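Local coordinates for protein putative methylase (Clostridium difficile, PDB 3LDU) that probably methylates guanine bases of ribosomal RNA and holds GTP in a pocket of its methyltransferase domain, at residues Phe47-Ala50 / Lys51-Trp55; Asp75-Phe78 / Glu79-Arg83; Arg226-Ile229 / Ser230-Trp233. All coordinates share one frame; numbering follows the deposited sequence.

Contact 1: residues Phe47-Ala50 / Lys51-Trp55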
ATOM      1  N   PHE A  47       9.420  -1.037  18.660  1.00 25.42           N
ATOM      2  CA  PHE A  47       8.491  -1.961  18.028  1.00 24.70           C
ATOM      3  C   PHE A  47       8.089  -1.483  16.642  1.00 22.42           C
ATOM      4  O   PHE A  47       7.356  -2.172  15.934  1.00 24.88           O
ATOM      5  CB  PHE A  47       7.238  -2.146  18.893  1.00 26.07           C
ATOM      6  CG  PHE A  47       7.492  -2.897  20.176  1.00 29.68           C
ATOM      7  CD1 PHE A  47       7.361  -4.274  20.228  1.00 33.25           C
ATOM      8  CD2 PHE A  47       7.856  -2.222  21.325  1.00 33.94           C
ATOM      9  CE1 PHE A  47       7.587  -4.968  21.401  1.00 33.74           C
ATOM     10  CE2 PHE A  47       8.086  -2.908  22.504  1.00 42.85           C
ATOM     11  CZ  PHE A  47       7.952  -4.284  22.539  1.00 39.42           C
ATOM     12  N   GLY A  48       8.597  -0.318  16.250  1.00 25.02           N
ATOM     13  CA  GLY A  48       8.099   0.384  15.076  1.00 26.03           C
ATOM     14  C   GLY A  48       8.295  -0.331  13.755  1.00 24.66           C
ATOM     15  O   GLY A  48       7.422  -0.302  12.880  1.00 21.37           O
ATOM     16  N   ILE A  49       9.440  -0.975  13.587  1.00 23.05           N
ATOM     17  CA  ILE A  49       9.723  -1.628  12.313  1.00 22.47           C
ATOM     18  C   ILE A  49       8.797  -2.829  12.130  1.00 24.93           C
ATOM     19  O   ILE A  49       8.156  -2.994  11.075  1.00 20.24           O
ATOM     20  CB  ILE A  49      11.205  -2.044  12.194  1.00 21.85           C
ATOM     21  CG1 ILE A  49      12.092  -0.803  12.066  1.00 20.21           C
ATOM     22  CG2 ILE A  49      11.403  -2.930  10.960  1.00 25.24           C
ATOM     23  CD1 ILE A  49      13.610  -1.123  12.071  1.00 22.94           C
ATOM     24  N   ALA A  50       8.707  -3.655  13.171  1.00 21.23           N
ATOM     25  CA  ALA A  50       7.842  -4.831  13.159  1.00 22.34           C
ATOM     26  C   ALA A  50       6.364  -4.449  12.997  1.00 24.04           C
ATOM     27  O   ALA A  50       5.644  -4.993  12.147  1.00 22.88           O
ATOM     28  CB  ALA A  50       8.048  -5.657  14.439  1.00 22.02           C
ATOM     29  N   LYS A  51       5.907  -3.515  13.824  1.00 21.09           N
ATOM     30  CA  LYS A  51       4.496  -3.118  13.798  1.00 20.24           C
ATOM     31  C   LYS A  51       4.093  -2.454  12.495  1.00 20.30           C
ATOM     32  O   LYS A  51       2.988  -2.670  12.018  1.00 18.54           O
ATOM     33  CB  LYS A  51       4.158  -2.181  14.964  1.00 27.64           C
ATOM     34  CG  LYS A  51       3.807  -2.917  16.256  1.00 34.57           C
ATOM     35  CD  LYS A  51       3.630  -1.949  17.420  1.00 38.55           C
ATOM     36  CE  LYS A  51       2.604  -0.866  17.109  1.00 44.13           C
ATOM     37  NZ  LYS A  51       2.408   0.047  18.276  1.00 47.50           N
ATOM     38  N   SER A  52       4.979  -1.636  11.932  1.00 21.07           N
ATOM     39  CA  SER A  52       4.659  -0.919  10.687  1.00 23.44           C
ATOM     40  C   SER A  52       4.516  -1.871   9.509  1.00 19.91           C
ATOM     41  O   SER A  52       3.544  -1.799   8.753  1.00 19.59           O
ATOM     42  CB  SER A  52       5.718   0.147  10.400  1.00 23.77           C
ATOM     43  OG  SER A  52       5.693   1.129  11.418  1.00 23.40           O
ATOM     44  N   ASN A  53       5.469  -2.780   9.356  1.00 18.25           N
ATOM     45  CA  ASN A  53       5.366  -3.817   8.336  1.00 19.82           C
ATOM     46  C   ASN A  53       4.159  -4.724   8.558  1.00 21.70           C
ATOM     47  O   ASN A  53       3.490  -5.132   7.607  1.00 21.35           O
ATOM     48  CB  ASN A  53       6.649  -4.667   8.314  1.00 18.08           C
ATOM     49  CG  ASN A  53       7.763  -3.984   7.575  1.00 22.73           C
ATOM     50  OD1 ASN A  53       7.687  -3.805   6.361  1.00 18.41           O
ATOM     51  ND2 ASN A  53       8.808  -3.583   8.299  1.00 19.76           N
HETATM   52  N   MSE A  54       3.865  -5.020   9.819  1.00 21.57           N
HETATM   53  CA  MSE A  54       2.782  -5.953  10.135  1.00 21.87           C
HETATM   54  C   MSE A  54       1.409  -5.371   9.820  1.00 19.19           C
HETATM   55  O   MSE A  54       0.515  -6.078   9.320  1.00 23.21           O
HETATM   56  CB  MSE A  54       2.828  -6.330  11.614  1.00 26.71           C
HETATM   57  CG  MSE A  54       1.736  -7.294  12.063  1.00 28.48           C
HETATM   58 SE   MSE A  54       1.779  -9.021  11.132  0.60 33.83          SE
HETATM   59  CE  MSE A  54       3.645  -9.312  11.060  1.00 23.66           C
ATOM     60  N   TRP A  55       1.245  -4.088  10.133  1.00 20.93           N
ATOM     61  CA  TRP A  55      -0.084  -3.492  10.236  1.00 21.16           C
ATOM     62  C   TRP A  55      -0.458  -2.485   9.148  1.00 20.15           C
ATOM     63  O   TRP A  55      -1.644  -2.301   8.868  1.00 21.28           O
ATOM     64  CB  TRP A  55      -0.267  -2.844  11.621  1.00 22.53           C
ATOM     65  CG  TRP A  55      -0.531  -3.859  12.702  1.00 21.27           C
ATOM     66  CD1 TRP A  55       0.359  -4.328  13.639  1.00 22.85           C
ATOM     67  CD2 TRP A  55      -1.751  -4.569  12.912  1.00 23.50           C
ATOM     68  NE1 TRP A  55      -0.258  -5.271  14.433  1.00 24.29           N
ATOM     69  CE2 TRP A  55      -1.550  -5.439  14.006  1.00 21.41           C
ATOM     70  CE3 TRP A  55      -3.008  -4.551  12.290  1.00 23.57           C
ATOM     71  CZ2 TRP A  55      -2.556  -6.274  14.491  1.00 20.63           C
ATOM     72  CZ3 TRP A  55      -3.998  -5.382  12.764  1.00 25.38           C
ATOM     73  CH2 TRP A  55      -3.771  -6.232  13.854  1.00 24.44           C
TER
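Asn53 and Ser52 each reach back one helical turn to a main-chain oxygen that their own amide N-H already uses, and these doubled grips form the tight half of the contact. Asn53 ND2 donates to Ile49 O at 2.9 Å, and the main-chain N-H of the asparagine reaches that oxygen from the opposite face of the carbonyl plane. With CG anti to its carbonyl carbon (chi1 -79°), the Asn53 amide folds back toward the preceding turn and lies alongside Ile49, ND2 resting 3.8 Å from Ile49 CG2. Its rotation is fixed further by bonds to Thr160 and Thr161. One residue earlier the pattern recurs. Ser52 OG donates to Gly48 O at 2.7 Å while Ser52 N approaches the same oxygen from the other face, so a serine hydroxyl in the interior spends its proton on the helix itself. Helix 48-55 belongs to the RlmL ferredoxin-like domain, where Ile49 and Ser52 pack on strand 7-12, whereas Ala50 and Asn53 meet Trp241 of helix 238-251. On that second flank the selenomethionine at Met54 sets its CB 3.2 Å from Ala50 O. The looser side is that of Phe47 and Lys51, both partly exposed. Here the main-chain bond from Lys51 N to Phe47 O is nearly straight (167° at the hydrogen), but the side chains meet through aliphatic carbon alone, Phe47 CB lying 3.9 Å from Lys51 CD. Beyond CD the lysine bends at chi3 (55°) and leaves the phenylalanine, and its NZ donates to Leu28 O.

Contact 2: residues Asp75-Phe78 / Glu79-Arg83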
ATOM      1  N   ASP A  75      31.365  14.505  -5.079  1.00 31.49           N
ATOM      2  CA  ASP A  75      32.293  14.620  -3.953  1.00 32.85           C
ATOM      3  C   ASP A  75      31.532  14.872  -2.638  1.00 29.78           C
ATOM      4  O   ASP A  75      31.818  14.253  -1.612  1.00 31.04           O
ATOM      5  CB  ASP A  75      33.328  15.723  -4.206  1.00 32.68           C
ATOM      6  CG  ASP A  75      34.279  15.383  -5.345  1.00 43.47           C
ATOM      7  OD1 ASP A  75      34.578  14.186  -5.542  1.00 47.94           O
ATOM      8  OD2 ASP A  75      34.738  16.315  -6.042  1.00 47.53           O
ATOM      9  N   GLU A  76      30.557  15.770  -2.672  1.00 25.81           N
ATOM     10  CA  GLU A  76      29.774  16.070  -1.480  1.00 23.16           C
ATOM     11  C   GLU A  76      28.933  14.857  -1.050  1.00 26.89           C
ATOM     12  O   GLU A  76      28.834  14.553   0.136  1.00 26.53           O
ATOM     13  CB  GLU A  76      28.898  17.308  -1.705  1.00 37.44           C
ATOM     14  CG  GLU A  76      28.248  17.841  -0.439  1.00 42.12           C
ATOM     15  CD  GLU A  76      27.495  19.151  -0.648  1.00 47.15           C
ATOM     16  OE1 GLU A  76      27.184  19.817   0.369  1.00 45.80           O
ATOM     17  OE2 GLU A  76      27.211  19.516  -1.816  1.00 37.48           O
ATOM     18  N   LEU A  77      28.321  14.177  -2.020  1.00 26.41           N
ATOM     19  CA  LEU A  77      27.568  12.946  -1.746  1.00 26.20           C
ATOM     20  C   LEU A  77      28.474  11.896  -1.076  1.00 28.52           C
ATOM     21  O   LEU A  77      28.106  11.287  -0.069  1.00 23.44           O
ATOM     22  CB  LEU A  77      26.968  12.384  -3.044  1.00 23.83           C
ATOM     23  CG  LEU A  77      26.310  10.996  -2.969  1.00 24.26           C
ATOM     24  CD1 LEU A  77      25.095  11.055  -2.060  1.00 23.76           C
ATOM     25  CD2 LEU A  77      25.890  10.493  -4.352  1.00 23.24           C
ATOM     26  N   PHE A  78      29.660  11.697  -1.640  1.00 25.17           N
ATOM     27  CA  PHE A  78      30.629  10.757  -1.070  1.00 28.11           C
ATOM     28  C   PHE A  78      31.052  11.129   0.354  1.00 28.28           C
ATOM     29  O   PHE A  78      30.958  10.317   1.272  1.00 26.82           O
ATOM     30  CB  PHE A  78      31.871  10.632  -1.959  1.00 27.53           C
ATOM     31  CG  PHE A  78      32.908   9.700  -1.404  1.00 25.32           C
ATOM     32  CD1 PHE A  78      32.742   8.331  -1.498  1.00 29.45           C
ATOM     33  CD2 PHE A  78      34.031  10.196  -0.766  1.00 33.22           C
ATOM     34  CE1 PHE A  78      33.688   7.463  -0.977  1.00 26.85           C
ATOM     35  CE2 PHE A  78      34.987   9.337  -0.238  1.00 35.52           C
ATOM     36  CZ  PHE A  78      34.820   7.967  -0.349  1.00 31.83           C
ATOM     37  N   GLU A  79      31.516  12.357   0.542  1.00 26.40           N
ATOM     38  CA  GLU A  79      31.973  12.776   1.867  1.00 29.70           C
ATOM     39  C   GLU A  79      30.881  12.658   2.931  1.00 26.44           C
ATOM     40  O   GLU A  79      31.136  12.178   4.039  1.00 29.14           O
ATOM     41  CB  GLU A  79      32.554  14.192   1.827  1.00 31.88           C
ATOM     42  CG  GLU A  79      33.885  14.277   1.079  1.00 44.11           C
ATOM     43  CD  GLU A  79      35.013  13.510   1.778  1.00 54.74           C
ATOM     44  OE1 GLU A  79      35.035  13.491   3.030  1.00 60.46           O
ATOM     45  OE2 GLU A  79      35.878  12.932   1.078  1.00 48.88           O
ATOM     46  N   ASN A  80      29.663  13.079   2.602  1.00 23.85           N
ATOM     47  CA  ASN A  80      28.579  13.008   3.577  1.00 24.18           C
ATOM     48  C   ASN A  80      28.144  11.581   3.886  1.00 28.93           C
ATOM     49  O   ASN A  80      27.762  11.271   5.013  1.00 29.09           O
ATOM     50  CB  ASN A  80      27.382  13.861   3.129  1.00 27.61           C
ATOM     51  CG  ASN A  80      27.699  15.345   3.135  1.00 41.22           C
ATOM     52  OD1 ASN A  80      28.607  15.786   3.839  1.00 54.68           O
ATOM     53  ND2 ASN A  80      26.970  16.118   2.346  1.00 37.61           N
ATOM     54  N   THR A  81      28.201  10.705   2.887  1.00 21.86           N
ATOM     55  CA  THR A  81      27.775   9.334   3.094  1.00 21.96           C
ATOM     56  C   THR A  81      28.834   8.587   3.903  1.00 23.96           C
ATOM     57  O   THR A  81      28.514   7.805   4.805  1.00 23.08           O
ATOM     58  CB  THR A  81      27.562   8.620   1.753  1.00 22.32           C
ATOM     59  OG1 THR A  81      26.555   9.313   0.999  1.00 23.92           O
ATOM     60  CG2 THR A  81      27.125   7.167   1.986  1.00 22.54           C
ATOM     61  N   LYS A  82      30.095   8.848   3.571  1.00 22.21           N
ATOM     62  CA  LYS A  82      31.214   8.182   4.223  1.00 21.42           C
ATOM     63  C   LYS A  82      31.305   8.518   5.714  1.00 32.95           C
ATOM     64  O   LYS A  82      31.677   7.663   6.524  1.00 33.31           O
ATOM     65  CB  LYS A  82      32.532   8.535   3.525  1.00 26.09           C
ATOM     66  CG  LYS A  82      33.743   7.842   4.154  1.00 37.55           C
ATOM     67  CD  LYS A  82      35.028   8.121   3.399  1.00 39.88           C
ATOM     68  CE  LYS A  82      36.222   7.534   4.157  1.00 41.89           C
ATOM     69  NZ  LYS A  82      37.516   7.783   3.472  1.00 42.06           N
ATOM     70  N   ARG A  83      30.959   9.752   6.077  1.00 30.99           N
ATOM     71  CA  ARG A  83      31.083  10.191   7.467  1.00 34.25           C
ATOM     72  C   ARG A  83      30.039   9.572   8.390  1.00 34.04           C
ATOM     73  O   ARG A  83      30.190   9.603   9.605  1.00 36.73           O
ATOM     74  CB  ARG A  83      31.067  11.721   7.583  1.00 44.83           C
ATOM     75  CG  ARG A  83      29.880  12.416   6.916  1.00 55.02           C
ATOM     76  CD  ARG A  83      28.576  12.300   7.711  1.00 64.81           C
ATOM     77  NE  ARG A  83      27.512  13.117   7.125  1.00 66.29           N
ATOM     78  CZ  ARG A  83      26.234  13.074   7.492  1.00 67.32           C
ATOM     79  NH1 ARG A  83      25.840  12.243   8.447  1.00 71.07           N
ATOM     80  NH2 ARG A  83      25.346  13.864   6.902  1.00 65.22           N
TER
HETATM   81  O   HOH W   1      26.490  19.113   2.798  1.00 57.22           O
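Phe78 and Lys82, one turn apart on helix 74-82 of the THUMP domain, run side by side and point the same way. The lysine is extended throughout, and its CD lies 3.8 Å from Phe78 CZ, at a slant to the ring that is neither face-on nor edge-on. Its ammonium group continues past the phenylalanine to a salt bridge with Glu124 of helix 111-129. The ring itself packs against Ile117 and Ala121 of that helix and takes a cation-pi contact from Lys120. Glu79 meets the same ring quite differently. Bent at chi2 (-66°), it brings OE2 into the ring plane at the edge, 3.8 Å from Phe78 CD2, with carboxylate and ring planes 74° apart, an approach that would set the negative oxygen against the weakly positive rim of the aromatic. Leu77 and Thr81 also lie alongside each other, on the buried flank where both touch Phe69 of strand 63-70. Thr81 OG1 sits 3.8 Å from Leu77 CD1 and gives its proton to Leu77 O at 2.7 Å. Thr81 N reaches that oxygen from the opposite face of the carbonyl plane, so Leu77 O holds two donors from one residue. The third side-by-side pair, Glu76 and Asn80, is polar, with carboxylate and amide planes turned 57° apart. Glu76 CG approaches Asn80 ND2 to 3.5 Å, while Glu76 OE2 accepts from Lys72 N. The other oxygen is joined to the asparagine by one water, which donates to Glu76 OE1 at 2.6 Å and accepts from Asn80 ND2 at 3.1 Å.

Contact 3: residues Arg226-Ile229 / Ser230-Trp233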
ATOM      1  N   ARG A 226       3.088 -13.159   5.511  1.00 34.53           N
ATOM      2  CA  ARG A 226       4.275 -12.983   4.691  1.00 29.32           C
ATOM      3  C   ARG A 226       5.504 -12.682   5.545  1.00 31.15           C
ATOM      4  O   ARG A 226       5.398 -12.484   6.759  1.00 25.44           O
ATOM      5  CB  ARG A 226       4.080 -11.891   3.643  1.00 24.69           C
ATOM      6  CG  ARG A 226       3.692 -10.531   4.207  1.00 24.63           C
ATOM      7  CD  ARG A 226       4.052  -9.443   3.210  1.00 24.63           C
ATOM      8  NE  ARG A 226       5.502  -9.281   3.118  1.00 23.50           N
ATOM      9  CZ  ARG A 226       6.129  -8.524   2.216  1.00 26.27           C
ATOM     10  NH1 ARG A 226       5.438  -7.866   1.300  1.00 23.37           N
ATOM     11  NH2 ARG A 226       7.452  -8.434   2.216  1.00 27.29           N
ATOM     12  N   GLU A 227       6.665 -12.649   4.907  1.00 25.19           N
ATOM     13  CA  GLU A 227       7.882 -12.332   5.646  1.00 29.09           C
ATOM     14  C   GLU A 227       8.527 -11.022   5.188  1.00 25.27           C
ATOM     15  O   GLU A 227       8.178 -10.467   4.143  1.00 23.09           O
ATOM     16  CB  GLU A 227       8.864 -13.496   5.653  1.00 40.08           C
ATOM     17  CG  GLU A 227       9.363 -13.954   4.312  1.00 47.49           C
ATOM     18  CD  GLU A 227      10.135 -15.263   4.430  1.00 57.47           C
ATOM     19  OE1 GLU A 227      11.383 -15.226   4.531  1.00 59.52           O
ATOM     20  OE2 GLU A 227       9.486 -16.330   4.452  1.00 59.20           O
ATOM     21  N   PHE A 228       9.436 -10.518   6.008  1.00 22.98           N
ATOM     22  CA  PHE A 228      10.049  -9.220   5.766  1.00 20.46           C
ATOM     23  C   PHE A 228      11.546  -9.354   5.886  1.00 24.55           C
ATOM     24  O   PHE A 228      12.043 -10.116   6.726  1.00 25.55           O
ATOM     25  CB  PHE A 228       9.519  -8.209   6.774  1.00 17.54           C
ATOM     26  CG  PHE A 228       8.035  -8.068   6.722  1.00 23.48           C
ATOM     27  CD1 PHE A 228       7.449  -7.206   5.814  1.00 22.13           C
ATOM     28  CD2 PHE A 228       7.225  -8.828   7.549  1.00 24.86           C
ATOM     29  CE1 PHE A 228       6.067  -7.087   5.748  1.00 21.58           C
ATOM     30  CE2 PHE A 228       5.853  -8.708   7.492  1.00 27.65           C
ATOM     31  CZ  PHE A 228       5.275  -7.839   6.584  1.00 26.57           C
ATOM     32  N   ILE A 229      12.276  -8.633   5.040  1.00 22.92           N
ATOM     33  CA  ILE A 229      13.740  -8.766   5.020  1.00 19.66           C
ATOM     34  C   ILE A 229      14.378  -8.479   6.381  1.00 22.19           C
ATOM     35  O   ILE A 229      15.356  -9.130   6.741  1.00 22.78           O
ATOM     36  CB  ILE A 229      14.365  -7.874   3.918  1.00 27.96           C
ATOM     37  CG1 ILE A 229      15.801  -8.304   3.615  1.00 32.56           C
ATOM     38  CG2 ILE A 229      14.308  -6.395   4.318  1.00 25.91           C
ATOM     39  CD1 ILE A 229      15.925  -9.743   3.152  1.00 37.25           C
ATOM     40  N   SER A 230      13.830  -7.536   7.153  1.00 23.16           N
ATOM     41  CA  SER A 230      14.434  -7.151   8.444  1.00 23.22           C
ATOM     42  C   SER A 230      14.259  -8.192   9.551  1.00 24.68           C
ATOM     43  O   SER A 230      14.860  -8.070  10.634  1.00 25.28           O
ATOM     44  CB  SER A 230      13.876  -5.809   8.933  1.00 21.31           C
ATOM     45  OG  SER A 230      12.451  -5.844   8.980  1.00 22.29           O
ATOM     46  N   GLU A 231      13.439  -9.208   9.296  1.00 24.76           N
ATOM     47  CA  GLU A 231      13.294 -10.291  10.259  1.00 28.40           C
ATOM     48  C   GLU A 231      14.592 -11.078  10.402  1.00 29.83           C
ATOM     49  O   GLU A 231      14.795 -11.770  11.405  1.00 34.17           O
ATOM     50  CB  GLU A 231      12.147 -11.227   9.879  1.00 26.50           C
ATOM     51  CG  GLU A 231      10.779 -10.595  10.032  1.00 22.35           C
ATOM     52  CD  GLU A 231       9.676 -11.584   9.756  1.00 34.95           C
ATOM     53  OE1 GLU A 231       9.326 -11.764   8.570  1.00 42.52           O
ATOM     54  OE2 GLU A 231       9.166 -12.188  10.724  1.00 33.63           O
ATOM     55  N   LYS A 232      15.467 -10.979   9.404  1.00 29.02           N
ATOM     56  CA  LYS A 232      16.764 -11.660   9.473  1.00 29.28           C
ATOM     57  C   LYS A 232      17.893 -10.798  10.059  1.00 25.56           C
ATOM     58  O   LYS A 232      19.005 -11.290  10.266  1.00 29.11           O
ATOM     59  CB  LYS A 232      17.185 -12.178   8.097  1.00 29.06           C
ATOM     60  CG  LYS A 232      16.162 -13.100   7.439  1.00 37.81           C
ATOM     61  CD  LYS A 232      16.655 -13.556   6.072  1.00 47.15           C
ATOM     62  CE  LYS A 232      15.659 -14.481   5.393  1.00 57.62           C
ATOM     63  NZ  LYS A 232      15.407 -15.711   6.197  1.00 62.19           N
ATOM     64  N   TRP A 233      17.616  -9.531  10.344  1.00 25.10           N
ATOM     65  CA  TRP A 233      18.668  -8.625  10.799  1.00 27.06           C
ATOM     66  C   TRP A 233      19.176  -8.961  12.192  1.00 29.09           C
ATOM     67  O   TRP A 233      18.409  -8.984  13.151  1.00 32.23           O
ATOM     68  CB  TRP A 233      18.171  -7.183  10.799  1.00 30.72           C
ATOM     69  CG  TRP A 233      17.962  -6.601   9.441  1.00 28.89           C
ATOM     70  CD1 TRP A 233      18.195  -7.205   8.235  1.00 22.88           C
ATOM     71  CD2 TRP A 233      17.499  -5.276   9.148  1.00 26.01           C
ATOM     72  NE1 TRP A 233      17.880  -6.334   7.207  1.00 23.35           N
ATOM     73  CE2 TRP A 233      17.454  -5.147   7.744  1.00 24.75           C
ATOM     74  CE3 TRP A 233      17.111  -4.188   9.940  1.00 22.29           C
ATOM     75  CZ2 TRP A 233      17.037  -3.968   7.112  1.00 24.12           C
ATOM     76  CZ3 TRP A 233      16.705  -3.025   9.317  1.00 23.37           C
ATOM     77  CH2 TRP A 233      16.668  -2.924   7.914  1.00 26.67           C
TER
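Glu231 folds back over the chain to take the amide of Phe228, at the start of a short 3-10 turn in the loop between helices 208-217 and 238-251 of the methyltransferase domain. This is one half of a capping box, with Phe228 at the N-cap; the reciprocal half cannot form, since phenylalanine has no side-chain acceptor. The hydrogen bonds come in two sets. Those of the backbone have the three-residue spacing of a 3-10 helix: Glu231 N donates to Phe228 O at 3.1 Å and Lys232 N to Ile229 O, each donor standing well above the carbonyl plane. Trp233 N to Ser230 O extends the series. Among the side-chain bonds, Phe228 N gives its hydrogen to Glu231 OE1 at 2.9 Å, on the anti lone pair of that oxygen. The glutamate reaches it because CG stands beside its own backbone N (chi1 -70°) and the chain then runs extended. Just upstream, Arg226 NE and NH2 converge side-on on one atom, Glu227 O, which lies close to the guanidinium plane.

Two charge pairs differ in strength. Glu231 OE1 forms a salt bridge with Arg245 of helix 238-251, whereas Glu227 OE1 and Lys232 NZ, 4.4 Å apart, are opposite charges that would attract only weakly, beyond salt-bridge range.

Packing is simpler. Glu231 OE1 rests at the edge of the Phe228 ring, 3.8 Å from CD2, with ring and carboxylate planes 55° apart, while Trp241 lies against the same ring at a small interplanar angle. The turn closes on Trp233, whose NE1 donates to Lys142 O and whose CD1 lies 3.7 Å from Ile229 O. Ser230 CB stands over the centre of this indole, 3.6 Å above its plane.

All three are local turns of chain, yet they take different places in the architecture. Contacts 1 and 3, far apart in sequence and in different domains, touch directly, their centres 11 Å apart. Asn53 O lies 3.4 Å from Phe228 CZ and Ile49 CG2 lies 3.7 Å from Ser230 OG, so the ferredoxin-like helix meets the methyltransferase loop in a joint that also includes Trp241 and Thr160. Contact 2 stands alone in the THUMP domain, its centre about 31 Å from that of contact 1 and 29 Å from that of contact 3. None of the three borders the GTP pocket, which includes Ile179, Ser206 and Asp264.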